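Local coordinates for protein peroxiredoxin 6 (Arenicola marina, PDB 2V2G) that probably reduces hydrogen peroxide and organic hydroperoxides to water and alcohols as a thiol-specific peroxidase, at residues 21-24 and 25-28; 54-57 and 58-62; 163-166 and 167-171; 171-174 and 175-179; 192-195 and 196-200. The protein carries 1 engineered substitution. All coordinates share one frame; numbering follows the deposited sequence.

Contact 1: residues 21-24 and 25-28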
loop_
_atom_site.group_PDB
_atom_site.type_symbol
_atom_site.label_atom_id
_atom_site.label_comp_id
_atom_site.label_asym_id
_atom_site.label_seq_id
_atom_site.Cartn_x
_atom_site.Cartn_y
_atom_site.Cartn_z
ATOM N N LEU A 21 -24.552 7.616 8.973
ATOM C CA LEU A 21 -24.137 8.257 7.754
ATOM C C LEU A 21 -24.279 7.359 6.545
ATOM O O LEU A 21 -24.293 6.128 6.636
ATOM C CB LEU A 21 -22.725 8.767 7.872
ATOM C CG LEU A 21 -21.556 7.836 8.071
ATOM C CD1 LEU A 21 -21.071 7.267 6.716
ATOM C CD2 LEU A 21 -20.401 8.668 8.704
ATOM N N LYS A 22 -24.395 8.025 5.404
ATOM C CA LYS A 22 -24.467 7.385 4.121
ATOM C C LYS A 22 -23.215 7.856 3.352
ATOM O O LYS A 22 -22.919 9.053 3.219
ATOM C CB LYS A 22 -25.753 7.743 3.404
ATOM C CG LYS A 22 -25.940 7.123 2.030
ATOM C CD LYS A 22 -26.541 5.717 2.096
ATOM C CE LYS A 22 -27.156 5.276 0.753
ATOM N NZ LYS A 22 -27.190 3.776 0.617
ATOM N N PHE A 23 -22.388 6.914 2.939
ATOM C CA PHE A 23 -21.029 7.251 2.577
ATOM C C PHE A 23 -20.869 8.291 1.442
ATOM O O PHE A 23 -20.071 9.230 1.557
ATOM C CB PHE A 23 -20.182 5.962 2.290
ATOM C CG PHE A 23 -18.738 6.235 2.071
ATOM C CD1 PHE A 23 -17.934 6.785 3.089
ATOM C CD2 PHE A 23 -18.170 6.031 0.834
ATOM C CE1 PHE A 23 -16.582 7.092 2.875
ATOM C CE2 PHE A 23 -16.788 6.296 0.616
ATOM C CZ PHE A 23 -16.017 6.872 1.654
ATOM N N HIS A 24 -21.610 8.117 0.351
ATOM C CA HIS A 24 -21.505 9.080 -0.752
ATOM C C HIS A 24 -21.956 10.473 -0.335
ATOM O O HIS A 24 -21.460 11.449 -0.923
ATOM C CB HIS A 24 -22.264 8.656 -1.981
ATOM C CG HIS A 24 -21.671 7.492 -2.706
ATOM N ND1 HIS A 24 -22.023 7.175 -4.005
ATOM C CD2 HIS A 24 -20.715 6.597 -2.326
ATOM C CE1 HIS A 24 -21.335 6.097 -4.369
ATOM N NE2 HIS A 24 -20.518 5.744 -3.377
ATOM N N ASP A 25 -22.917 10.573 0.593
ATOM C CA ASP A 25 -23.450 11.867 1.111
ATOM C C ASP A 25 -22.387 12.542 1.988
ATOM O O ASP A 25 -22.163 13.747 1.923
ATOM C CB ASP A 25 -24.704 11.647 1.945
ATOM C CG ASP A 25 -25.916 11.204 1.113
ATOM O OD1 ASP A 25 -25.871 11.330 -0.129
ATOM O OD2 ASP A 25 -26.949 10.817 1.700
ATOM N N TRP A 26 -21.770 11.741 2.832
ATOM C CA TRP A 26 -20.771 12.209 3.775
ATOM C C TRP A 26 -19.538 12.664 3.009
ATOM O O TRP A 26 -19.017 13.762 3.260
ATOM C CB TRP A 26 -20.385 11.086 4.765
ATOM C CG TRP A 26 -19.274 11.510 5.660
ATOM C CD1 TRP A 26 -19.370 12.250 6.809
ATOM C CD2 TRP A 26 -17.889 11.304 5.438
ATOM N NE1 TRP A 26 -18.122 12.464 7.327
ATOM C CE2 TRP A 26 -17.196 11.926 6.496
ATOM C CE3 TRP A 26 -17.163 10.664 4.443
ATOM C CZ2 TRP A 26 -15.808 11.897 6.592
ATOM C CZ3 TRP A 26 -15.750 10.641 4.544
ATOM C CH2 TRP A 26 -15.123 11.290 5.620
ATOM N N LEU A 27 -19.113 11.871 2.052
ATOM C CA LEU A 27 -17.944 12.216 1.265
ATOM C C LEU A 27 -18.212 13.436 0.341
ATOM O O LEU A 27 -17.399 14.383 0.269
ATOM C CB LEU A 27 -17.400 11.039 0.439
ATOM C CG LEU A 27 -16.155 11.351 -0.380
ATOM C CD1 LEU A 27 -15.001 11.684 0.549
ATOM C CD2 LEU A 27 -15.687 10.157 -1.276
ATOM N N GLY A 28 -19.359 13.430 -0.350
ATOM C CA GLY A 28 -19.597 14.519 -1.290
ATOM C C GLY A 28 -18.571 14.580 -2.425
ATOM O O GLY A 28 -17.956 13.566 -2.806
#
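Trp-26 lies against two side chains just before it in the chain, Leu-21 and Phe-23, where strand 21-22 gives way to the short helix 23-27. Leu-21 brings CD2 over one face of the indole, 4.2 Å from Trp-26 CD1, and the two side chains run side by side in the same direction. With its CG anti to the backbone N (chi1 175°), Trp-26 turns its six-membered ring toward Phe-23, where CE3 meets Phe-23 CE1 at 3.9 Å. The two side chains cross at a slant. The far end of the phenyl ring, CZ, comes 4.4 Å from CD2 of Leu-27, and Ile-133 of strand 124-133 packs against both of these side chains. An alanine in place of Trp-26 would take away the indole and is likely to leave Leu-21 CD2 and Phe-23 CE1 with a gap between them, and Ile-67 of strand 64-70 short of one of its neighbours.

Lys-22 is at the N-cap position, and its carbonyl accepts the first bonds of the helix: Trp-26 N donates to Lys-22 O at 2.9 Å in a fairly straight bond, and Asp-25 N adds a weak one at 3.0 Å. Lys-22 CB and CG pass Asp-25 OD2, CB at 3.7 Å; the chain then bends at chi2 (85°) and its NZ goes to Glu-13, in a salt bridge, and to Asn-11 O. Gly-28 N closes the helix on His-24 O at 2.9 Å, and its positive phi suits a glycine. Chemically the turn is divided: backbone bonds hold its course, aromatic and aliphatic carbons seat it on the sheet, and the ammonium is bound by Glu-13 and Asn-11 rather than by Asp-25.

Contact 2: residues 54-57 and 58-62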
loop_
_atom_site.group_PDB
_atom_site.type_symbol
_atom_site.label_atom_id
_atom_site.label_comp_id
_atom_site.label_asym_id
_atom_site.label_seq_id
_atom_site.Cartn_x
_atom_site.Cartn_y
_atom_site.Cartn_z
ATOM N N GLN A 54 -2.184 14.165 14.307
ATOM C CA GLN A 54 -1.036 15.019 14.094
ATOM C C GLN A 54 -0.957 15.586 12.671
ATOM O O GLN A 54 -0.485 16.715 12.494
ATOM C CB GLN A 54 0.291 14.346 14.455
ATOM C CG GLN A 54 0.446 13.972 15.906
ATOM C CD GLN A 54 1.694 13.137 16.167
ATOM O OE1 GLN A 54 2.421 12.750 15.233
ATOM N NE2 GLN A 54 1.944 12.859 17.444
ATOM N N LEU A 55 -1.415 14.783 11.696
ATOM C CA LEU A 55 -1.382 15.146 10.295
ATOM C C LEU A 55 -2.714 15.778 9.780
ATOM O O LEU A 55 -2.864 15.962 8.561
ATOM C CB LEU A 55 -1.052 13.891 9.458
ATOM C CG LEU A 55 0.362 13.354 9.644
ATOM C CD1 LEU A 55 0.508 11.961 8.925
ATOM C CD2 LEU A 55 1.344 14.371 9.066
ATOM N N GLU A 56 -3.680 16.083 10.645
ATOM C CA GLU A 56 -5.014 16.430 10.148
ATOM C C GLU A 56 -4.975 17.688 9.238
ATOM O O GLU A 56 -5.629 17.704 8.186
ATOM C CB GLU A 56 -6.008 16.577 11.319
ATOM C CG GLU A 56 -6.335 17.957 11.764
ATOM C CD GLU A 56 -7.386 18.666 10.880
ATOM O OE1 GLU A 56 -8.244 17.977 10.235
ATOM O OE2 GLU A 56 -7.361 19.915 10.857
ATOM N N GLY A 57 -4.174 18.662 9.600
ATOM C CA GLY A 57 -3.969 19.794 8.736
ATOM C C GLY A 57 -3.353 19.514 7.361
ATOM O O GLY A 57 -3.648 20.233 6.414
ATOM N N ASP A 58 -2.466 18.519 7.260
ATOM C CA ASP A 58 -1.892 18.149 5.968
ATOM C C ASP A 58 -2.974 17.551 5.049
ATOM O O ASP A 58 -2.987 17.795 3.859
ATOM C CB ASP A 58 -0.752 17.143 6.204
ATOM C CG ASP A 58 0.438 17.783 6.957
ATOM O OD1 ASP A 58 0.852 18.930 6.620
ATOM O OD2 ASP A 58 0.893 17.203 7.969
ATOM N N PHE A 59 -3.876 16.786 5.616
ATOM C CA PHE A 59 -5.005 16.230 4.842
ATOM C C PHE A 59 -5.963 17.370 4.491
ATOM O O PHE A 59 -6.406 17.469 3.341
ATOM C CB PHE A 59 -5.673 15.116 5.614
ATOM C CG PHE A 59 -4.857 13.855 5.625
ATOM C CD1 PHE A 59 -4.940 12.969 4.561
ATOM C CD2 PHE A 59 -4.024 13.556 6.694
ATOM C CE1 PHE A 59 -4.206 11.747 4.549
ATOM C CE2 PHE A 59 -3.282 12.318 6.703
ATOM C CZ PHE A 59 -3.338 11.450 5.618
ATOM N N LYS A 60 -6.237 18.232 5.476
ATOM C CA LYS A 60 -7.194 19.331 5.263
ATOM C C LYS A 60 -6.695 20.230 4.138
ATOM O O LYS A 60 -7.482 20.602 3.277
ATOM C CB LYS A 60 -7.482 20.092 6.589
ATOM C CG LYS A 60 -8.689 21.032 6.588
ATOM C CD LYS A 60 -8.785 21.748 7.965
ATOM C CE LYS A 60 -9.445 23.176 7.868
ATOM N NZ LYS A 60 -9.537 24.073 9.117
ATOM N N LYS A 61 -5.407 20.576 4.134
ATOM C CA LYS A 61 -4.797 21.423 3.081
ATOM C C LYS A 61 -5.022 20.850 1.678
ATOM O O LYS A 61 -5.035 21.603 0.662
ATOM C CB LYS A 61 -3.260 21.534 3.257
ATOM C CG LYS A 61 -2.801 22.363 4.463
ATOM C CD LYS A 61 -2.783 23.864 4.238
ATOM C CE LYS A 61 -2.191 24.682 5.423
ATOM N NZ LYS A 61 -1.583 25.912 4.883
ATOM N N ARG A 62 -5.100 19.528 1.617
ATOM C CA ARG A 62 -5.260 18.838 0.335
ATOM C C ARG A 62 -6.698 18.558 -0.023
ATOM O O ARG A 62 -6.975 17.913 -1.027
ATOM C CB ARG A 62 -4.448 17.565 0.358
ATOM C CG ARG A 62 -2.963 17.858 0.443
ATOM C CD ARG A 62 -2.258 16.546 0.766
ATOM N NE ARG A 62 -0.804 16.587 0.674
ATOM C CZ ARG A 62 0.015 17.119 1.575
ATOM N NH1 ARG A 62 -0.428 17.707 2.701
ATOM N NH2 ARG A 62 1.306 17.060 1.351
#
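Leu-55 and Asp-58 meet across the first turn of helix 56-61, with Gly-57 between them. Leu-55 is the first residue past helix 43-54 and occupies the N-cap position of the next helix, so the contact is the joint between two consecutive helices. Its apolar side chain offers no cap; the carbonyl does the work. Leu-55 O takes Phe-59 N at 3.2 Å, nearly in line with its C=O, and a weak second bond from Asp-58 N at 2.9 Å. Leu-55 CD2 comes within 3.1 Å of Asp-58 OD2, a tight approach of methyl to carboxylate oxygen.

Gly-57 contributes backbone alone: Gly-57 O accepts from Lys-61 N at 2.9 Å, and Lys-61 CG lies close against the same oxygen. On the buried side, Phe-59 swings CG beside its own backbone N (chi1 -74°), which sets CE2 3.9 Å from Leu-55 CB and the ring edge near Leu-55 O. A serine in place of Phe-59 would probably leave Leu-55 CB, together with Leu-157 and Ile-160 of helix 153-168 and Leu-66 of strand 64-70, facing a gap.

At the far end Arg-62 folds back over the last turn, NE bound to Asp-161 of helix 153-168. Its NH1 donates to Asp-58 O at 2.8 Å; that oxygen lies in the guanidinium plane, whereas the nitrogen sits above the carbonyl plane.

Contact 3: residues 163-166 and 167-171; sequences LQLT and AQKKV
Leu-163 meets Ala-167 through its backbone: Leu-163 O receives Ala-167 N at 3.1 Å, while its side chain turns the other way, to Trp-31 and to Pro-146 of the second subunit. Gln-164 O is gripped by a side chain. Gln-168, with CG anti to its own carbonyl carbon (chi1 -64°), runs its extended chain back along the helix, and NE2 donates to Gln-164 O at 3.1 Å. The oxygen lies in the glutamine amide plane; NE2 stands well above the carbonyl plane.

Leu-165 O takes two donors, Lys-169 N nearly in line with the C=O and Gln-168 N from above the carbonyl plane, each at 3.0 Å. Its side chain crosses that of Val-171 at about a right angle, CD2 to CG2 4.0 Å, and Cys-183 of strand 183-185 packs against both. Thr-166 turns OG1 back to Ser-162 O, which leaves CG2 facing Val-171 O at 3.3 Å. A water lies within bonding distance of Thr-166 O and Val-171 O, with more acceptors near it than protons.

Val-171 N bonds to Lys-169 O at 2.8 Å, closing an inverse gamma turn centred on Lys-170, which leads the helix C-terminus into edge strand 171-172 of the C-terminal antiparallel sheet.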
loop_
_atom_site.group_PDB
_atom_site.type_symbol
_atom_site.label_atom_id
_atom_site.label_comp_id
_atom_site.label_asym_id
_atom_site.label_seq_id
_atom_site.Cartn_x
_atom_site.Cartn_y
_atom_site.Cartn_z
ATOM N N LEU A 163 -1.649 11.448 -6.859
ATOM C CA LEU A 163 -2.982 11.198 -7.453
ATOM C C LEU A 163 -3.629 12.541 -7.872
ATOM O O LEU A 163 -4.325 12.582 -8.867
ATOM C CB LEU A 163 -3.892 10.455 -6.473
ATOM C CG LEU A 163 -3.492 9.021 -6.160
ATOM C CD1 LEU A 163 -4.196 8.636 -4.844
ATOM C CD2 LEU A 163 -3.825 8.082 -7.324
ATOM N N GLN A 164 -3.516 13.565 -7.032
ATOM C CA GLN A 164 -4.201 14.841 -7.310
ATOM C C GLN A 164 -3.522 15.522 -8.501
ATOM O O GLN A 164 -4.209 16.100 -9.361
ATOM C CB GLN A 164 -4.226 15.713 -6.083
ATOM C CG GLN A 164 -5.096 15.147 -4.994
ATOM C CD GLN A 164 -5.233 16.063 -3.817
ATOM O OE1 GLN A 164 -4.319 16.818 -3.473
ATOM N NE2 GLN A 164 -6.376 16.014 -3.162
ATOM N N LEU A 165 -2.202 15.401 -8.575
ATOM C CA LEU A 165 -1.463 15.978 -9.745
ATOM C C LEU A 165 -1.791 15.270 -11.064
ATOM O O LEU A 165 -2.099 15.893 -12.091
ATOM C CB LEU A 165 0.039 15.870 -9.463
ATOM C CG LEU A 165 0.962 16.227 -10.621
ATOM C CD1 LEU A 165 0.817 17.746 -10.996
ATOM C CD2 LEU A 165 2.420 15.794 -10.334
ATOM N N THR A 166 -1.741 13.921 -11.047
ATOM C CA THR A 166 -1.907 13.172 -12.265
ATOM C C THR A 166 -3.352 13.109 -12.720
ATOM O O THR A 166 -3.617 12.678 -13.842
ATOM C CB THR A 166 -1.315 11.737 -12.063
ATOM O OG1 THR A 166 -2.074 11.081 -11.001
ATOM C CG2 THR A 166 0.205 11.804 -11.740
ATOM N N ALA A 167 -4.316 13.449 -11.842
ATOM C CA ALA A 167 -5.714 13.690 -12.247
ATOM C C ALA A 167 -5.851 14.884 -13.165
ATOM O O ALA A 167 -6.779 14.927 -13.961
ATOM C CB ALA A 167 -6.581 13.908 -11.024
ATOM N N GLN A 168 -4.988 15.873 -12.975
ATOM C CA GLN A 168 -5.087 17.163 -13.665
ATOM C C GLN A 168 -4.150 17.320 -14.871
ATOM O O GLN A 168 -4.474 18.075 -15.808
ATOM C CB GLN A 168 -4.733 18.270 -12.685
ATOM C CG GLN A 168 -5.630 18.463 -11.513
ATOM C CD GLN A 168 -5.065 19.583 -10.616
ATOM O OE1 GLN A 168 -5.211 20.771 -10.940
ATOM N NE2 GLN A 168 -4.357 19.209 -9.551
ATOM N N LYS A 169 -2.989 16.681 -14.818
ATOM C CA LYS A 169 -1.919 16.877 -15.811
ATOM C C LYS A 169 -1.481 15.551 -16.453
ATOM O O LYS A 169 -1.542 14.502 -15.824
ATOM C CB LYS A 169 -0.739 17.600 -15.134
ATOM C CG LYS A 169 -1.131 18.921 -14.407
ATOM C CD LYS A 169 -1.429 19.976 -15.394
ATOM C CE LYS A 169 -1.879 21.258 -14.695
ATOM N NZ LYS A 169 -2.157 22.315 -15.654
ATOM N N LYS A 170 -0.974 15.616 -17.690
ATOM C CA LYS A 170 -0.594 14.417 -18.498
ATOM C C LYS A 170 0.800 13.910 -18.138
ATOM O O LYS A 170 1.682 13.690 -18.970
ATOM C CB LYS A 170 -0.708 14.736 -19.983
ATOM C CG LYS A 170 -2.131 15.134 -20.365
ATOM C CD LYS A 170 -2.228 15.386 -21.820
ATOM C CE LYS A 170 -3.699 15.546 -22.219
ATOM N NZ LYS A 170 -3.874 15.956 -23.630
ATOM N N VAL A 171 0.925 13.678 -16.850
ATOM C CA VAL A 171 2.184 13.193 -16.291
ATOM C C VAL A 171 1.898 11.991 -15.391
ATOM O O VAL A 171 0.788 11.779 -14.990
ATOM C CB VAL A 171 2.999 14.255 -15.492
ATOM C CG1 VAL A 171 3.379 15.430 -16.428
ATOM C CG2 VAL A 171 2.200 14.765 -14.204
HETATM O O HOH W 1 -1.847 11.309 -15.683
#

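Contact 4: residues 171-174 and 175-179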
loop_
_atom_site.group_PDB
_atom_site.type_symbol
_atom_site.label_atom_id
_atom_site.label_comp_id
_atom_site.label_asym_id
_atom_site.label_seq_id
_atom_site.Cartn_x
_atom_site.Cartn_y
_atom_site.Cartn_z
ATOM N N VAL A 171 0.925 13.678 -16.850
ATOM C CA VAL A 171 2.184 13.193 -16.291
ATOM C C VAL A 171 1.898 11.991 -15.391
ATOM O O VAL A 171 0.788 11.779 -14.990
ATOM C CB VAL A 171 2.999 14.255 -15.492
ATOM C CG1 VAL A 171 3.379 15.430 -16.428
ATOM C CG2 VAL A 171 2.200 14.765 -14.204
ATOM N N ALA A 172 2.961 11.279 -15.047
ATOM C CA ALA A 172 2.896 10.195 -14.034
ATOM C C ALA A 172 4.127 10.368 -13.171
ATOM O O ALA A 172 5.155 10.825 -13.621
ATOM C CB ALA A 172 2.851 8.806 -14.687
ATOM N N THR A 173 4.058 9.948 -11.901
ATOM C CA THR A 173 5.123 10.235 -10.962
ATOM C C THR A 173 6.045 8.986 -10.831
ATOM O O THR A 173 5.572 7.843 -10.647
ATOM C CB THR A 173 4.600 10.637 -9.562
ATOM O OG1 THR A 173 3.744 9.648 -9.012
ATOM C CG2 THR A 173 3.857 12.010 -9.670
ATOM N N PRO A 174 7.366 9.232 -10.981
ATOM C CA PRO A 174 8.303 8.097 -11.003
ATOM C C PRO A 174 8.518 7.418 -9.645
ATOM O O PRO A 174 8.033 7.880 -8.633
ATOM C CB PRO A 174 9.586 8.695 -11.561
ATOM C CG PRO A 174 9.502 10.119 -11.195
ATOM C CD PRO A 174 8.026 10.502 -11.285
ATOM N N ALA A 175 9.295 6.342 -9.615
ATOM C CA ALA A 175 9.631 5.657 -8.367
ATOM C C ALA A 175 10.133 6.718 -7.378
ATOM O O ALA A 175 10.982 7.512 -7.721
ATOM C CB ALA A 175 10.741 4.622 -8.607
ATOM N N ASP A 176 9.639 6.655 -6.148
ATOM C CA ASP A 176 10.162 7.488 -5.064
ATOM C C ASP A 176 10.012 9.004 -5.256
ATOM O O ASP A 176 10.650 9.809 -4.555
ATOM C CB ASP A 176 11.625 7.141 -4.803
ATOM C CG ASP A 176 11.796 5.693 -4.385
ATOM O OD1 ASP A 176 11.079 5.179 -3.521
ATOM O OD2 ASP A 176 12.638 5.075 -5.008
ATOM N N TRP A 177 9.141 9.398 -6.176
ATOM C CA TRP A 177 8.876 10.835 -6.389
ATOM C C TRP A 177 8.411 11.535 -5.137
ATOM O O TRP A 177 7.580 11.019 -4.390
ATOM C CB TRP A 177 7.845 10.973 -7.476
ATOM C CG TRP A 177 7.273 12.352 -7.700
ATOM C CD1 TRP A 177 7.703 13.307 -8.582
ATOM C CD2 TRP A 177 6.086 12.875 -7.085
ATOM N NE1 TRP A 177 6.861 14.386 -8.541
ATOM C CE2 TRP A 177 5.870 14.151 -7.628
ATOM C CE3 TRP A 177 5.165 12.371 -6.128
ATOM C CZ2 TRP A 177 4.764 14.933 -7.256
ATOM C CZ3 TRP A 177 4.097 13.115 -5.791
ATOM C CH2 TRP A 177 3.922 14.398 -6.330
ATOM N N GLN A 178 8.931 12.742 -4.930
ATOM C CA GLN A 178 8.386 13.664 -3.932
ATOM C C GLN A 178 7.870 14.923 -4.611
ATOM O O GLN A 178 8.426 15.342 -5.663
ATOM C CB GLN A 178 9.430 14.065 -2.903
ATOM C CG GLN A 178 9.986 12.900 -2.036
ATOM C CD GLN A 178 8.972 12.394 -1.020
ATOM O OE1 GLN A 178 9.038 11.237 -0.618
ATOM N NE2 GLN A 178 8.009 13.235 -0.625
ATOM N N PRO A 179 6.795 15.522 -4.044
ATOM C CA PRO A 179 6.296 16.743 -4.632
ATOM C C PRO A 179 7.414 17.761 -4.928
ATOM O O PRO A 179 8.311 18.032 -4.080
ATOM C CB PRO A 179 5.331 17.283 -3.564
ATOM C CG PRO A 179 4.850 16.106 -2.861
ATOM C CD PRO A 179 5.978 15.077 -2.899
#
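Thr-173 and Trp-177 meet because each first torsion aims its group at the other. Thr-173 puts OG1 between its backbone N and carbonyl carbon (chi1 56°) and CG2 beside the N, so the methyl faces the indole; Trp-177 sets CG opposite its own backbone N (chi1 171°), laying the indole back over the threonine. The frame is a type II beta turn from Pro-174 to Trp-177, in the loop after strand 171-172, closed by Trp-177 N donating to Pro-174 O at 3.1 Å. Asp-176 takes the positive phi that such a turn has at its third position.

The methyl-indole contact is a CH-pi interaction: Thr-173 CG2 stands 3.6 Å from the centroid of the six-membered ring, 14° off the normal, and 3.5 Å from Trp-177 CD2. On the opposite face of the indole Pro-179 N stands toward the rim, so the ring is sandwiched by its own chain. Pro-174 supports the near end, its CD 3.8 Å from Trp-177 CB and 3.9 Å from Trp-177 CD1. The hydroxyl OG1 of Thr-173 pairs with Ser-162 of helix 153-168, and indole NE1 makes a weak bond to Asp-181 O.

The turn faces the second subunit. Thr-47 of the second subunit accepts Ala-175 N, Pro-174 packs on the same Thr-47, and Ala-172 on Val-44 of that subunit, which lines the benzoic acid pocket; one subunit's C-terminal domain thus lies beside this pocket, and so probably the active-site region, of its mate. Inside the turn, Trp-177 CB rests 3.3 Å from Pro-174 O, the oxygen that accepts the closing bond.

Contact 5: residues 192-195 and 196-200; sequences EEAK and TLFPN
Glu-193 and Leu-197 sit one helical turn apart and run side by side, Leu-197 CD2 lying 3.8 Å from Glu-193 OE2. Next to them Ala-194 CB approaches the edge of the Phe-198 ring, 4.3 Å from CD2, while Leu-197 CG sits over one ring face toward the rim.

Backbone bonds set these side chains in place. Glu-193 O takes two donors, Leu-197 N at 3.1 Å in an almost straight bond (175°) and Thr-196 N at 3.2 Å, the latter from above the carbonyl plane. Ala-194 O takes Phe-198 N at 2.8 Å, the last of these turns before Phe-198 leaves helical geometry. Pro-199, which has no N-H to give, rests CB 3.6 Å from Lys-195 O as the chain departs.

The glutamate chain is fully extended (chi1 175°), carrying OE2 past the leucine to a salt bridge with Lys-170 NZ. Beyond the helix, Val-189 and Met-201 pack on Ala-194, and Val-171 meets the Phe-198 ring. The implication is a mixed arrangement: the leucine methyl lies against a carboxylate and may shield it a little, while the charge is probably balanced by Lys-170, tying the end of helix 191-197 to the turn before strand 171-172.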
loop_
_atom_site.group_PDB
_atom_site.type_symbol
_atom_site.label_atom_id
_atom_site.label_comp_id
_atom_site.label_asym_id
_atom_site.label_seq_id
_atom_site.Cartn_x
_atom_site.Cartn_y
_atom_site.Cartn_z
ATOM N N GLU A 192 4.496 16.330 -30.926
ATOM C CA GLU A 192 3.912 17.593 -31.335
ATOM C C GLU A 192 3.143 18.218 -30.177
ATOM O O GLU A 192 3.290 19.400 -29.926
ATOM C CB GLU A 192 3.020 17.437 -32.564
ATOM C CG GLU A 192 2.524 18.771 -33.120
ATOM C CD GLU A 192 3.639 19.665 -33.702
ATOM O OE1 GLU A 192 4.800 19.200 -33.857
ATOM O OE2 GLU A 192 3.346 20.842 -34.006
ATOM N N GLU A 193 2.357 17.439 -29.440
ATOM C CA GLU A 193 1.624 18.023 -28.324
ATOM C C GLU A 193 2.593 18.493 -27.230
ATOM O O GLU A 193 2.435 19.577 -26.664
ATOM C CB GLU A 193 0.599 17.066 -27.745
ATOM C CG GLU A 193 -0.069 17.666 -26.508
ATOM C CD GLU A 193 -1.154 16.798 -25.897
ATOM O OE1 GLU A 193 -1.080 15.551 -26.031
ATOM O OE2 GLU A 193 -2.070 17.372 -25.241
ATOM N N ALA A 194 3.600 17.676 -26.951
ATOM C CA ALA A 194 4.600 18.004 -25.935
ATOM C C ALA A 194 5.393 19.293 -26.230
ATOM O O ALA A 194 5.925 19.918 -25.309
ATOM C CB ALA A 194 5.538 16.863 -25.745
ATOM N N LYS A 195 5.497 19.700 -27.501
ATOM C CA LYS A 195 6.202 20.950 -27.822
ATOM C C LYS A 195 5.606 22.115 -27.056
ATOM O O LYS A 195 6.319 23.004 -26.585
ATOM C CB LYS A 195 6.103 21.283 -29.314
ATOM C CG LYS A 195 7.224 20.776 -30.185
ATOM C CD LYS A 195 6.804 20.886 -31.676
ATOM C CE LYS A 195 7.844 20.298 -32.671
ATOM N NZ LYS A 195 8.494 21.327 -33.567
ATOM N N THR A 196 4.283 22.119 -26.969
ATOM C CA THR A 196 3.563 23.188 -26.314
ATOM C C THR A 196 3.416 22.907 -24.812
ATOM O O THR A 196 3.728 23.754 -23.971
ATOM C CB THR A 196 2.175 23.376 -26.968
ATOM O OG1 THR A 196 2.234 22.946 -28.343
ATOM C CG2 THR A 196 1.757 24.852 -26.896
ATOM N N LEU A 197 2.954 21.706 -24.500
ATOM C CA LEU A 197 2.628 21.309 -23.136
ATOM C C LEU A 197 3.866 21.205 -22.229
ATOM O O LEU A 197 3.819 21.582 -21.060
ATOM C CB LEU A 197 1.885 19.974 -23.174
ATOM C CG LEU A 197 0.853 19.643 -22.103
ATOM C CD1 LEU A 197 -0.212 20.694 -22.099
ATOM C CD2 LEU A 197 0.242 18.253 -22.368
ATOM N N PHE A 198 4.962 20.681 -22.773
ATOM C CA PHE A 198 6.174 20.395 -22.010
ATOM C C PHE A 198 7.386 20.846 -22.818
ATOM O O PHE A 198 8.154 20.039 -23.327
ATOM C CB PHE A 198 6.268 18.893 -21.728
ATOM C CG PHE A 198 5.077 18.310 -21.023
ATOM C CD1 PHE A 198 4.757 18.683 -19.729
ATOM C CD2 PHE A 198 4.286 17.347 -21.643
ATOM C CE1 PHE A 198 3.654 18.139 -19.074
ATOM C CE2 PHE A 198 3.164 16.816 -20.992
ATOM C CZ PHE A 198 2.854 17.215 -19.705
ATOM N N PRO A 199 7.563 22.161 -22.945
ATOM C CA PRO A 199 8.618 22.697 -23.804
ATOM C C PRO A 199 10.050 22.408 -23.299
ATOM O O PRO A 199 10.998 22.443 -24.074
ATOM C CB PRO A 199 8.311 24.193 -23.820
ATOM C CG PRO A 199 7.556 24.455 -22.569
ATOM C CD PRO A 199 6.781 23.202 -22.270
ATOM N N ASN A 200 10.196 22.113 -22.015
ATOM C CA ASN A 200 11.488 21.705 -21.456
ATOM C C ASN A 200 11.645 20.190 -21.304
ATOM O O ASN A 200 12.554 19.737 -20.628
ATOM C CB ASN A 200 11.696 22.371 -20.090
ATOM C CG ASN A 200 11.905 23.859 -20.215
ATOM O OD1 ASN A 200 12.772 24.317 -20.951
ATOM N ND2 ASN A 200 11.073 24.620 -19.530
#

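Overall arrangement
The five contacts follow one another along the chain. Contacts 1 and 2 lie in the thioredoxin-like part, their centres 20 Å apart: contact 1 runs from edge strand 21-22 into helix 23-27, which packs on strands 64-70 and 124-133, and contact 2 joins helices 43-54 and 56-61, the latter packing on helix 153-168. That helix ends in contact 3, probably hydrogen-bonded to contact 2 through Arg-62 O and Gln-164 NE2. Contacts 3 and 4 share Val-171, their centres 11 Å apart, and both touch the second subunit. Contact 5 lies farther out, its centre 16 Å from contact 3's and 40 Å from contact 1's. Helix 153-168 links the catalytic fold to a C-terminal domain reaching across the dimer.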